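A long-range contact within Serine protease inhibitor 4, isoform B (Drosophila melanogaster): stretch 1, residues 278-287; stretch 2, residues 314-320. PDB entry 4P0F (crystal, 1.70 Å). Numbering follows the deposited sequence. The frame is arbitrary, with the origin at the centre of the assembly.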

# COMPACT_ATOMS: atom_id res chain seq x y z
N PHE A 278 1.08 4.09 9.82
CA PHE A 278 -0.36 3.98 9.74
C PHE A 278 -0.76 2.52 9.81
O PHE A 278 -0.08 1.66 9.24
CB PHE A 278 -0.87 4.61 8.44
CG PHE A 278 -2.36 4.61 8.29
CD1 PHE A 278 -3.15 5.48 9.02
CD2 PHE A 278 -2.97 3.77 7.39
CE1 PHE A 278 -4.51 5.49 8.88
CE2 PHE A 278 -4.34 3.79 7.23
CZ PHE A 278 -5.11 4.64 7.98
N GLN A 279 -1.82 2.25 10.55
CA GLN A 279 -2.35 0.89 10.64
C GLN A 279 -3.86 0.94 10.64
O GLN A 279 -4.47 1.86 11.21
CB GLN A 279 -1.83 0.18 11.87
CG GLN A 279 -2.22 0.77 13.20
CD GLN A 279 -1.55 0.03 14.36
OE1 GLN A 279 -0.35 0.16 14.58
NE2 GLN A 279 -2.34 -0.75 15.08
N VAL A 280 -4.46 -0.04 9.99
CA VAL A 280 -5.90 -0.09 9.83
C VAL A 280 -6.36 -1.51 9.56
O VAL A 280 -5.64 -2.29 8.92
CB VAL A 280 -6.37 0.83 8.68
CG1 VAL A 280 -5.80 0.37 7.34
CG2 VAL A 280 -7.88 0.91 8.62
N GLU A 281 -7.53 -1.85 10.09
CA GLU A 281 -8.20 -3.10 9.73
C GLU A 281 -9.15 -2.72 8.59
O GLU A 281 -9.96 -1.79 8.72
CB GLU A 281 -8.91 -3.72 10.94
CG GLU A 281 -9.28 -5.20 10.77
CD GLU A 281 -10.46 -5.41 9.85
OE1 GLU A 281 -11.34 -4.53 9.82
OE2 GLU A 281 -10.51 -6.45 9.17
N LEU A 282 -9.02 -3.41 7.46
CA LEU A 282 -9.60 -2.94 6.19
C LEU A 282 -10.99 -3.50 5.86
O LEU A 282 -11.50 -3.25 4.77
CB LEU A 282 -8.65 -3.29 5.04
CG LEU A 282 -7.39 -2.42 4.91
CD1 LEU A 282 -6.46 -3.00 3.88
CD2 LEU A 282 -7.77 -1.00 4.51
N SER A 283 -11.63 -4.22 6.79
CA SER A 283 -12.94 -4.81 6.52
C SER A 283 -13.96 -3.75 6.09
O SER A 283 -14.71 -3.96 5.13
CB SER A 283 -13.48 -5.54 7.75
OG SER A 283 -12.72 -6.71 8.01
N GLU A 284 -13.99 -2.64 6.80
CA GLU A 284 -14.94 -1.58 6.51
C GLU A 284 -14.70 -0.99 5.12
O GLU A 284 -15.65 -0.76 4.37
CB GLU A 284 -14.88 -0.50 7.59
CG GLU A 284 -15.95 0.57 7.47
CD GLU A 284 -15.78 1.67 8.50
OE1 GLU A 284 -15.21 1.40 9.58
OE2 GLU A 284 -16.21 2.82 8.24
N VAL A 285 -13.43 -0.75 4.77
CA VAL A 285 -13.09 -0.23 3.45
C VAL A 285 -13.57 -1.20 2.37
O VAL A 285 -14.20 -0.79 1.39
CB VAL A 285 -11.57 0.03 3.31
CG1 VAL A 285 -11.16 0.18 1.85
CG2 VAL A 285 -11.17 1.26 4.10
N PHE A 286 -13.29 -2.49 2.55
CA PHE A 286 -13.70 -3.49 1.55
C PHE A 286 -15.21 -3.56 1.42
O PHE A 286 -15.74 -3.69 0.32
CB PHE A 286 -13.15 -4.86 1.89
CG PHE A 286 -11.78 -5.11 1.34
CD1 PHE A 286 -10.70 -4.35 1.75
CD2 PHE A 286 -11.56 -6.11 0.43
CE1 PHE A 286 -9.44 -4.58 1.25
CE2 PHE A 286 -10.31 -6.35 -0.08
CZ PHE A 286 -9.24 -5.57 0.34
N GLN A 287 -15.92 -3.47 2.55
CA GLN A 287 -17.37 -3.45 2.50
C GLN A 287 -17.90 -2.24 1.73
O GLN A 287 -18.82 -2.36 0.91
CB GLN A 287 -17.93 -3.45 3.92
CG GLN A 287 -17.73 -4.79 4.62
CD GLN A 287 -18.01 -4.72 6.10
OE1 GLN A 287 -17.95 -3.65 6.71
NE2 GLN A 287 -18.32 -5.86 6.70
N SER A 314 -11.93 -13.20 8.67
CA SER A 314 -12.17 -12.60 9.98
C SER A 314 -11.45 -11.27 10.19
O SER A 314 -11.83 -10.49 11.06
CB SER A 314 -11.74 -13.56 11.09
OG SER A 314 -10.44 -14.04 10.84
N ALA A 315 -10.38 -11.03 9.43
CA ALA A 315 -9.66 -9.77 9.54
C ALA A 315 -8.80 -9.50 8.32
O ALA A 315 -8.26 -10.43 7.72
CB ALA A 315 -8.80 -9.76 10.79
N ILE A 316 -8.68 -8.22 7.95
CA ILE A 316 -7.69 -7.78 6.99
C ILE A 316 -6.94 -6.64 7.65
O ILE A 316 -7.53 -5.61 7.93
CB ILE A 316 -8.30 -7.28 5.66
CG1 ILE A 316 -9.26 -8.31 5.06
CG2 ILE A 316 -7.17 -6.94 4.68
CD1 ILE A 316 -9.92 -7.86 3.76
N ILE A 317 -5.66 -6.84 7.94
CA ILE A 317 -4.88 -5.84 8.67
C ILE A 317 -3.78 -5.30 7.77
O ILE A 317 -3.07 -6.05 7.13
CB ILE A 317 -4.27 -6.43 9.95
CG1 ILE A 317 -5.38 -6.92 10.89
CG2 ILE A 317 -3.43 -5.39 10.66
CD1 ILE A 317 -4.93 -7.91 11.93
N HIS A 318 -3.66 -3.98 7.73
CA HIS A 318 -2.64 -3.34 6.93
C HIS A 318 -1.85 -2.39 7.79
O HIS A 318 -2.43 -1.62 8.56
CB HIS A 318 -3.25 -2.59 5.75
CG HIS A 318 -2.24 -2.02 4.80
ND1 HIS A 318 -1.53 -2.81 3.92
CD2 HIS A 318 -1.83 -0.75 4.59
CE1 HIS A 318 -0.74 -2.04 3.20
NE2 HIS A 318 -0.90 -0.79 3.59
N LYS A 319 -0.54 -2.46 7.66
CA LYS A 319 0.35 -1.53 8.36
C LYS A 319 1.38 -1.00 7.40
O LYS A 319 1.89 -1.75 6.57
CB LYS A 319 1.03 -2.21 9.54
CG LYS A 319 0.12 -2.55 10.70
CD LYS A 319 0.94 -2.75 11.99
CE LYS A 319 0.06 -3.24 13.14
NZ LYS A 319 0.79 -3.52 14.43
N ALA A 320 1.70 0.28 7.51
CA ALA A 320 2.67 0.89 6.62
C ALA A 320 3.50 1.96 7.34
O ALA A 320 3.11 2.50 8.37
CB ALA A 320 1.97 1.47 5.41

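The backbone hydrogen bonds define an antiparallel pair of strands, whose N-to-C directions differ by 173°. Phe 278 and Ala 320 bond reciprocally, Phe 278 N to Ala 320 O at 3.0 Å and Ala 320 N to Phe 278 O at 2.8 Å; Val 280 and His 318 repeat the pattern, with N to O distances of 2.9 Å each way. Angles at hydrogen of 158° to 168° support all four assignments. Between these pairs, Gln 279 and Lys 319 face each other without hydrogen bonds, and their CA atoms close to 4.3 Å.

Past Val 280 the ladder changes character. Leu 282 N still donates to Ile 316 O (2.7 Å, 164°), but Ile 316 N is met by a carboxylate: it donates to Glu 281 OE2 at 2.8 Å and a nearly linear 174°. The same OE2 accepts from Ser 283 OG at 2.5 Å, while Ser 283 N donates to Glu 281 OE1 at 3.1 Å, so the side chain ties the strand end to the first helical turn.

Apolar contacts centre on Ile 316, which loses 105 Å² to the other stretch. Its CD1 lies 3.9 Å from the centroid of the Phe 286 ring, 2° off the normal, a CH-pi contact over the face. Its CG2 packs 4.0 Å from Leu 282 CB.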